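Local coordinates for chitinase (Chromobacterium violaceum, PDB 4TXG), which probably hydrolyses the glycosidic bonds of chitin as a family 18 glycoside hydrolase, together with a carbohydrate-binding module, at residues 711-723 / 732-744. Sequence-based numbering, arbitrary orientation.
Sequences SGFGLKVVSAGHS and GDFNRVSVKLPSW. With CS (cesium ion), chain G; CS (cesium ion), chain B.
Val718 and Ser719 both turn their backbone N-H toward the carbonyl of Arg736, a worked example of how an edge strand absorbs one extra residue. Val718 N reaches Arg736 O at 2.8 Å, while Ser719 N makes the longer bond to the same oxygen, in the carbonyl plane on a lone pair. Arg736 N answers to Ser719 O. Before the bulge, Lys716 and Ser738 exchange two backbone bonds. With the strand kinked, Val718 lays CG1 against Ser738 CB at 3.5 Å. On the face of Val717 and Val737, CG of Leu715, anti to the backbone N (chi1 -180°), rests on Val737 CG1; in the loop before it, CB of Phe713 meets Val739 CG2 at 3.7 Å. Past the bulge, Asn735 OD1 receives His722 N at 3.2 Å and, weakly, Gly721 N. A cesium ion joins Ser719 OG to Phe734 O. Further out, Asp698 and Gln696 hold the Arg736 guanidinium, Glu694 binds Ser738 OG, and strand 694-700 flanks 734-740. The arrangement is a classic beta bulge in an edge strand, 716-719, paired antiparallel with 734-740 in a mixed sheet, within the Chitinase C region.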
ATOM      1  N   SER A 711      -2.896 -18.374 -28.371  1.00 23.98           N
ATOM      2  CA  SER A 711      -3.631 -19.583 -28.716  1.00 26.80           C
ATOM      3  C   SER A 711      -4.375 -19.446 -30.037  1.00 27.43           C
ATOM      4  O   SER A 711      -5.142 -20.330 -30.417  1.00 28.27           O
ATOM      5  CB  SER A 711      -4.610 -19.939 -27.594  1.00 28.07           C
ATOM      6  OG  SER A 711      -3.931 -20.102 -26.360  1.00 24.24           O
ATOM      7  N   GLY A 712      -4.137 -18.339 -30.737  1.00 24.32           N
ATOM      8  CA  GLY A 712      -4.757 -18.100 -32.028  1.00 23.71           C
ATOM      9  C   GLY A 712      -6.189 -17.590 -31.965  1.00 24.54           C
ATOM     10  O   GLY A 712      -6.887 -17.603 -32.978  1.00 22.97           O
ATOM     11  N   PHE A 713      -6.617 -17.141 -30.784  1.00 21.97           N
ATOM     12  CA  PHE A 713      -7.975 -16.614 -30.564  1.00 25.79           C
ATOM     13  C   PHE A 713      -8.181 -15.189 -31.111  1.00 25.92           C
ATOM     14  O   PHE A 713      -9.310 -14.768 -31.355  1.00 26.63           O
ATOM     15  CB  PHE A 713      -8.312 -16.596 -29.064  1.00 30.67           C
ATOM     16  CG  PHE A 713      -8.690 -17.933 -28.486  1.00 41.98           C
ATOM     17  CD1 PHE A 713      -7.753 -18.951 -28.378  1.00 44.55           C
ATOM     18  CD2 PHE A 713      -9.975 -18.151 -27.992  1.00 47.59           C
ATOM     19  CE1 PHE A 713      -8.099 -20.184 -27.830  1.00 47.94           C
ATOM     20  CE2 PHE A 713     -10.331 -19.384 -27.442  1.00 49.54           C
ATOM     21  CZ  PHE A 713      -9.390 -20.399 -27.363  1.00 50.45           C
ATOM     22  N   GLY A 714      -7.100 -14.429 -31.254  1.00 21.36           N
ATOM     23  CA  GLY A 714      -7.217 -13.059 -31.730  1.00 21.19           C
ATOM     24  C   GLY A 714      -7.646 -12.032 -30.688  1.00 20.37           C
ATOM     25  O   GLY A 714      -8.204 -10.990 -31.034  1.00 19.26           O
ATOM     26  N   LEU A 715      -7.386 -12.323 -29.416  1.00 15.24           N
ATOM     27  CA  LEU A 715      -7.610 -11.361 -28.334  1.00 14.25           C
ATOM     28  C   LEU A 715      -6.925 -10.036 -28.642  1.00 17.54           C
ATOM     29  O   LEU A 715      -5.768 -10.019 -29.059  1.00 16.98           O
ATOM     30  CB  LEU A 715      -7.089 -11.929 -27.008  1.00 14.03           C
ATOM     31  CG  LEU A 715      -7.219 -11.096 -25.728  1.00 15.67           C
ATOM     32  CD1 LEU A 715      -7.400 -12.022 -24.532  1.00 19.67           C
ATOM     33  CD2 LEU A 715      -6.021 -10.186 -25.504  1.00 17.31           C
ATOM     34  N   LYS A 716      -7.628  -8.925 -28.446  1.00 15.60           N
ATOM     35  CA  LYS A 716      -7.024  -7.621 -28.704  1.00 20.14           C
ATOM     36  C   LYS A 716      -7.707  -6.499 -27.937  1.00 19.02           C
ATOM     37  O   LYS A 716      -8.818  -6.653 -27.435  1.00 14.71           O
ATOM     38  CB  LYS A 716      -7.062  -7.307 -30.198  1.00 24.48           C
ATOM     39  CG  LYS A 716      -8.457  -7.052 -30.738  1.00 28.80           C
ATOM     40  CD  LYS A 716      -8.429  -6.957 -32.257  1.00 39.08           C
ATOM     41  CE  LYS A 716      -9.741  -6.433 -32.820  1.00 45.47           C
ATOM     42  NZ  LYS A 716     -10.918  -7.214 -32.348  1.00 47.91           N
ATOM     43  N   VAL A 717      -7.035  -5.357 -27.856  1.00 17.10           N
ATOM     44  CA  VAL A 717      -7.639  -4.167 -27.275  1.00 17.05           C
ATOM     45  C   VAL A 717      -8.594  -3.530 -28.270  1.00 17.12           C
ATOM     46  O   VAL A 717      -8.210  -3.247 -29.409  1.00 18.77           O
ATOM     47  CB  VAL A 717      -6.558  -3.151 -26.859  1.00 14.88           C
ATOM     48  CG1 VAL A 717      -7.185  -1.810 -26.466  1.00 16.27           C
ATOM     49  CG2 VAL A 717      -5.719  -3.732 -25.729  1.00 16.52           C
ATOM     50  N   VAL A 718      -9.840  -3.314 -27.853  1.00 14.28           N
ATOM     51  CA  VAL A 718     -10.819  -2.670 -28.717  1.00 17.92           C
ATOM     52  C   VAL A 718     -11.018  -1.209 -28.331  1.00 20.37           C
ATOM     53  O   VAL A 718     -11.575  -0.419 -29.096  1.00 20.96           O
ATOM     54  CB  VAL A 718     -12.187  -3.396 -28.690  1.00 20.39           C
ATOM     55  CG1 VAL A 718     -12.084  -4.705 -29.448  1.00 22.49           C
ATOM     56  CG2 VAL A 718     -12.659  -3.633 -27.256  1.00 23.12           C
ATOM     57  N   SER A 719     -10.542  -0.849 -27.148  1.00 17.16           N
ATOM     58  CA  SER A 719     -10.671   0.518 -26.660  1.00 19.10           C
ATOM     59  C   SER A 719      -9.485   0.855 -25.770  1.00 20.32           C
ATOM     60  O   SER A 719      -9.403   0.393 -24.630  1.00 17.88           O
ATOM     61  CB  SER A 719     -11.981   0.698 -25.896  1.00 22.94           C
ATOM     62  OG  SER A 719     -12.116   2.031 -25.436  1.00 30.90           O
ATOM     63  N   ALA A 720      -8.563   1.656 -26.291  1.00 17.76           N
ATOM     64  CA  ALA A 720      -7.351   1.976 -25.552  1.00 19.78           C
ATOM     65  C   ALA A 720      -7.553   3.208 -24.686  1.00 17.31           C
ATOM     66  O   ALA A 720      -7.757   4.302 -25.199  1.00 20.46           O
ATOM     67  CB  ALA A 720      -6.183   2.186 -26.511  1.00 17.08           C
ATOM     68  N   GLY A 721      -7.490   3.033 -23.372  1.00 11.74           N
ATOM     69  CA  GLY A 721      -7.556   4.169 -22.477  1.00 11.97           C
ATOM     70  C   GLY A 721      -6.239   4.913 -22.416  1.00 13.00           C
ATOM     71  O   GLY A 721      -6.185   6.080 -22.029  1.00 11.13           O
ATOM     72  N   HIS A 722      -5.166   4.228 -22.790  1.00 10.58           N
ATOM     73  CA  HIS A 722      -3.865   4.871 -22.846  1.00 11.19           C
ATOM     74  C   HIS A 722      -3.033   4.404 -24.034  1.00 15.37           C
ATOM     75  O   HIS A 722      -2.879   3.207 -24.259  1.00 15.38           O
ATOM     76  CB  HIS A 722      -3.064   4.631 -21.567  1.00 13.10           C
ATOM     77  CG  HIS A 722      -1.716   5.265 -21.610  1.00 10.65           C
ATOM     78  ND1 HIS A 722      -1.502   6.584 -21.256  1.00 10.27           N
ATOM     79  CD2 HIS A 722      -0.522   4.800 -22.050  1.00 11.15           C
ATOM     80  CE1 HIS A 722      -0.235   6.890 -21.450  1.00 12.21           C
ATOM     81  NE2 HIS A 722       0.384   5.822 -21.935  1.00 10.93           N
ATOM     82  N   SER A 723      -2.470   5.367 -24.757  1.00 15.15           N
ATOM     83  CA  SER A 723      -1.520   5.083 -25.825  1.00 23.57           C
ATOM     84  C   SER A 723      -0.309   5.993 -25.686  1.00 20.98           C
ATOM     85  O   SER A 723      -0.412   7.097 -25.151  1.00 19.52           O
ATOM     86  CB  SER A 723      -2.172   5.271 -27.197  1.00 28.89           C
ATOM     87  OG  SER A 723      -3.297   4.419 -27.336  1.00 35.63           O
ATOM     88  N   GLY A 732      -5.745   7.218 -19.086  1.00  9.32           N
ATOM     89  CA  GLY A 732      -7.033   6.616 -18.793  1.00  9.43           C
ATOM     90  C   GLY A 732      -6.867   5.472 -17.810  1.00 10.32           C
ATOM     91  O   GLY A 732      -5.742   5.093 -17.487  1.00  9.65           O
ATOM     92  N   ASP A 733      -7.987   4.927 -17.340  1.00  9.55           N
ATOM     93  CA  ASP A 733      -7.993   3.817 -16.387  1.00  7.42           C
ATOM     94  C   ASP A 733      -7.839   2.441 -17.046  1.00  7.55           C
ATOM     95  O   ASP A 733      -7.121   1.577 -16.529  1.00  9.32           O
ATOM     96  CB  ASP A 733      -9.297   3.809 -15.578  1.00  8.29           C
ATOM     97  CG  ASP A 733      -9.413   4.979 -14.615  1.00 14.11           C
ATOM     98  OD1 ASP A 733      -8.397   5.649 -14.337  1.00 13.71           O
ATOM     99  OD2 ASP A 733     -10.535   5.212 -14.109  1.00 13.41           O
ATOM    100  N   PHE A 734      -8.538   2.222 -18.157  1.00  7.40           N
ATOM    101  CA  PHE A 734      -8.601   0.874 -18.712  1.00  7.27           C
ATOM    102  C   PHE A 734      -8.398   0.801 -20.201  1.00  8.30           C
ATOM    103  O   PHE A 734      -8.807   1.685 -20.953  1.00  8.87           O
ATOM    104  CB  PHE A 734      -9.948   0.226 -18.387  1.00  8.48           C
ATOM    105  CG  PHE A 734     -10.244   0.164 -16.922  1.00  7.93           C
ATOM    106  CD1 PHE A 734      -9.489  -0.649 -16.092  1.00  9.41           C
ATOM    107  CD2 PHE A 734     -11.266   0.923 -16.374  1.00 10.62           C
ATOM    108  CE1 PHE A 734      -9.762  -0.720 -14.734  1.00  8.53           C
ATOM    109  CE2 PHE A 734     -11.537   0.874 -15.008  1.00 11.88           C
ATOM    110  CZ  PHE A 734     -10.791   0.053 -14.190  1.00  7.52           C
ATOM    111  N   ASN A 735      -7.779  -0.299 -20.608  1.00  7.41           N
ATOM    112  CA  ASN A 735      -7.813  -0.730 -21.991  1.00  8.87           C
ATOM    113  C   ASN A 735      -8.819  -1.869 -22.087  1.00 10.40           C
ATOM    114  O   ASN A 735      -8.604  -2.932 -21.502  1.00 10.82           O
ATOM    115  CB  ASN A 735      -6.428  -1.189 -22.446  1.00  8.13           C
ATOM    116  CG  ASN A 735      -5.408  -0.079 -22.396  1.00 10.49           C
ATOM    117  OD1 ASN A 735      -5.667   1.027 -22.861  1.00 11.85           O
ATOM    118  ND2 ASN A 735      -4.243  -0.364 -21.819  1.00 11.38           N
ATOM    119  N   ARG A 736      -9.921  -1.660 -22.796  1.00  9.92           N
ATOM    120  CA  ARG A 736     -10.910  -2.728 -22.876  1.00 10.29           C
ATOM    121  C   ARG A 736     -10.507  -3.732 -23.941  1.00  9.98           C
ATOM    122  O   ARG A 736     -10.170  -3.368 -25.063  1.00 10.08           O
ATOM    123  CB  ARG A 736     -12.308  -2.182 -23.153  1.00 11.26           C
ATOM    124  CG  ARG A 736     -13.384  -3.250 -22.941  1.00  9.71           C
ATOM    125  CD  ARG A 736     -14.758  -2.662 -22.646  1.00 11.43           C
ATOM    126  NE  ARG A 736     -15.698  -3.732 -22.305  1.00 10.06           N
ATOM    127  CZ  ARG A 736     -15.835  -4.243 -21.085  1.00 11.25           C
ATOM    128  NH1 ARG A 736     -15.100  -3.788 -20.069  1.00  8.52           N
ATOM    129  NH2 ARG A 736     -16.712  -5.217 -20.881  1.00 10.90           N
ATOM    130  N   VAL A 737     -10.551  -5.004 -23.563  1.00  7.84           N
ATOM    131  CA  VAL A 737     -10.082  -6.109 -24.393  1.00  9.60           C
ATOM    132  C   VAL A 737     -11.276  -6.915 -24.890  1.00 12.13           C
ATOM    133  O   VAL A 737     -12.279  -7.012 -24.192  1.00 11.56           O
ATOM    134  CB  VAL A 737      -9.121  -7.001 -23.581  1.00 16.26           C
ATOM    135  CG1 VAL A 737      -8.933  -8.368 -24.219  1.00 19.74           C
ATOM    136  CG2 VAL A 737      -7.797  -6.283 -23.392  1.00 18.94           C
ATOM    137  N   SER A 738     -11.178  -7.454 -26.103  1.00  9.79           N
ATOM    138  CA  SER A 738     -12.197  -8.348 -26.638  1.00 11.20           C
ATOM    139  C   SER A 738     -11.564  -9.654 -27.091  1.00 13.16           C
ATOM    140  O   SER A 738     -10.520  -9.661 -27.741  1.00 12.33           O
ATOM    141  CB  SER A 738     -12.933  -7.699 -27.808  1.00 15.36           C
ATOM    142  OG  SER A 738     -13.684  -8.654 -28.547  1.00 18.51           O
ATOM    143  N   VAL A 739     -12.200 -10.763 -26.745  1.00 12.45           N
ATOM    144  CA  VAL A 739     -11.846 -12.031 -27.359  1.00 13.94           C
ATOM    145  C   VAL A 739     -13.143 -12.774 -27.658  1.00 12.16           C
ATOM    146  O   VAL A 739     -14.079 -12.746 -26.866  1.00 13.59           O
ATOM    147  CB  VAL A 739     -10.909 -12.873 -26.468  1.00 16.55           C
ATOM    148  CG1 VAL A 739     -11.584 -13.215 -25.135  1.00 14.33           C
ATOM    149  CG2 VAL A 739     -10.451 -14.144 -27.215  1.00 20.68           C
ATOM    150  N   LYS A 740     -13.209 -13.402 -28.827  1.00 14.32           N
ATOM    151  CA  LYS A 740     -14.403 -14.126 -29.236  1.00 13.42           C
ATOM    152  C   LYS A 740     -14.134 -15.620 -29.311  1.00 11.20           C
ATOM    153  O   LYS A 740     -13.033 -16.038 -29.682  1.00 11.44           O
ATOM    154  CB  LYS A 740     -14.888 -13.645 -30.609  1.00 15.87           C
ATOM    155  CG  LYS A 740     -15.249 -12.185 -30.678  1.00 15.32           C
ATOM    156  CD  LYS A 740     -15.788 -11.825 -32.052  1.00 21.08           C
ATOM    157  CE  LYS A 740     -16.100 -10.339 -32.136  1.00 28.92           C
ATOM    158  NZ  LYS A 740     -16.625  -9.947 -33.471  1.00 35.63           N
ATOM    159  N   LEU A 741     -15.138 -16.428 -28.982  1.00 11.96           N
ATOM    160  CA  LEU A 741     -15.091 -17.823 -29.390  1.00 10.89           C
ATOM    161  C   LEU A 741     -14.968 -17.833 -30.909  1.00 11.35           C
ATOM    162  O   LEU A 741     -15.621 -17.041 -31.591  1.00 12.24           O
ATOM    163  CB  LEU A 741     -16.341 -18.591 -28.944  1.00 10.99           C
ATOM    164  CG  LEU A 741     -16.521 -18.824 -27.435  1.00 13.92           C
ATOM    165  CD1 LEU A 741     -17.859 -19.495 -27.136  1.00 12.09           C
ATOM    166  CD2 LEU A 741     -15.368 -19.669 -26.879  1.00 15.56           C
ATOM    167  N   PRO A 742     -14.113 -18.707 -31.457  1.00 15.03           N
ATOM    168  CA  PRO A 742     -14.068 -18.835 -32.920  1.00 15.09           C
ATOM    169  C   PRO A 742     -15.432 -19.172 -33.449  1.00 15.37           C
ATOM    170  O   PRO A 742     -16.210 -19.810 -32.738  1.00 13.11           O
ATOM    171  CB  PRO A 742     -13.121 -20.007 -33.174  1.00 18.97           C
ATOM    172  CG  PRO A 742     -12.455 -20.246 -31.966  1.00 19.24           C
ATOM    173  CD  PRO A 742     -13.161 -19.601 -30.794  1.00 13.48           C
ATOM    174  N   SER A 743     -15.698 -18.780 -34.687  1.00 14.80           N
ATOM    175  CA  SER A 743     -16.999 -18.988 -35.297  1.00 14.68           C
ATOM    176  C   SER A 743     -17.437 -20.447 -35.209  1.00 17.71           C
ATOM    177  O   SER A 743     -18.627 -20.725 -35.106  1.00 13.85           O
ATOM    178  CB  SER A 743     -16.976 -18.522 -36.755  1.00 17.95           C
ATOM    179  OG  SER A 743     -16.071 -19.295 -37.535  1.00 19.39           O
ATOM    180  N   TRP A 744     -16.472 -21.367 -35.221  1.00 13.93           N
ATOM    181  CA  TRP A 744     -16.768 -22.802 -35.258  1.00 14.37           C
ATOM    182  C   TRP A 744     -16.789 -23.465 -33.885  1.00 14.03           C
ATOM    183  O   TRP A 744     -17.061 -24.666 -33.782  1.00 14.41           O
ATOM    184  CB  TRP A 744     -15.739 -23.537 -36.136  1.00 14.95           C
ATOM    185  CG  TRP A 744     -14.342 -23.485 -35.545  1.00 14.69           C
ATOM    186  CD1 TRP A 744     -13.822 -24.316 -34.591  1.00 14.58           C
ATOM    187  CD2 TRP A 744     -13.307 -22.542 -35.861  1.00 14.55           C
ATOM    188  NE1 TRP A 744     -12.528 -23.951 -34.298  1.00 14.38           N
ATOM    189  CE2 TRP A 744     -12.186 -22.863 -35.065  1.00 14.35           C
ATOM    190  CE3 TRP A 744     -13.212 -21.465 -36.759  1.00 15.20           C
ATOM    191  CZ2 TRP A 744     -10.987 -22.147 -35.126  1.00 14.22           C
ATOM    192  CZ3 TRP A 744     -12.019 -20.744 -36.810  1.00 14.51           C
ATOM    193  CH2 TRP A 744     -10.922 -21.099 -36.008  1.00 14.31           C
TER
HETATM  194 CS    CS G 806     -11.358   2.611 -22.345  1.00 92.17          CS
HETATM  195 CS    CS B 801      -7.652 -21.389 -31.789  1.00 43.97          CS
HETATM  196  O   HOH W   1      -8.818 -19.195 -33.823  1.00 21.77           O
HETATM  197  O   HOH W   2     -11.307 -12.891 -30.964  1.00 17.71           O
HETATM  198  O   HOH W   3     -11.617 -16.273 -32.000  1.00 19.97           O
HETATM  199  O   HOH W   4     -10.744 -10.068 -30.580  1.00 40.33           O
HETATM  200  O   HOH W   5      -9.741 -23.349 -31.395  1.00 16.21           O
HETATM  201  O   HOH W   6     -13.265   0.585 -20.680  1.00 19.88           O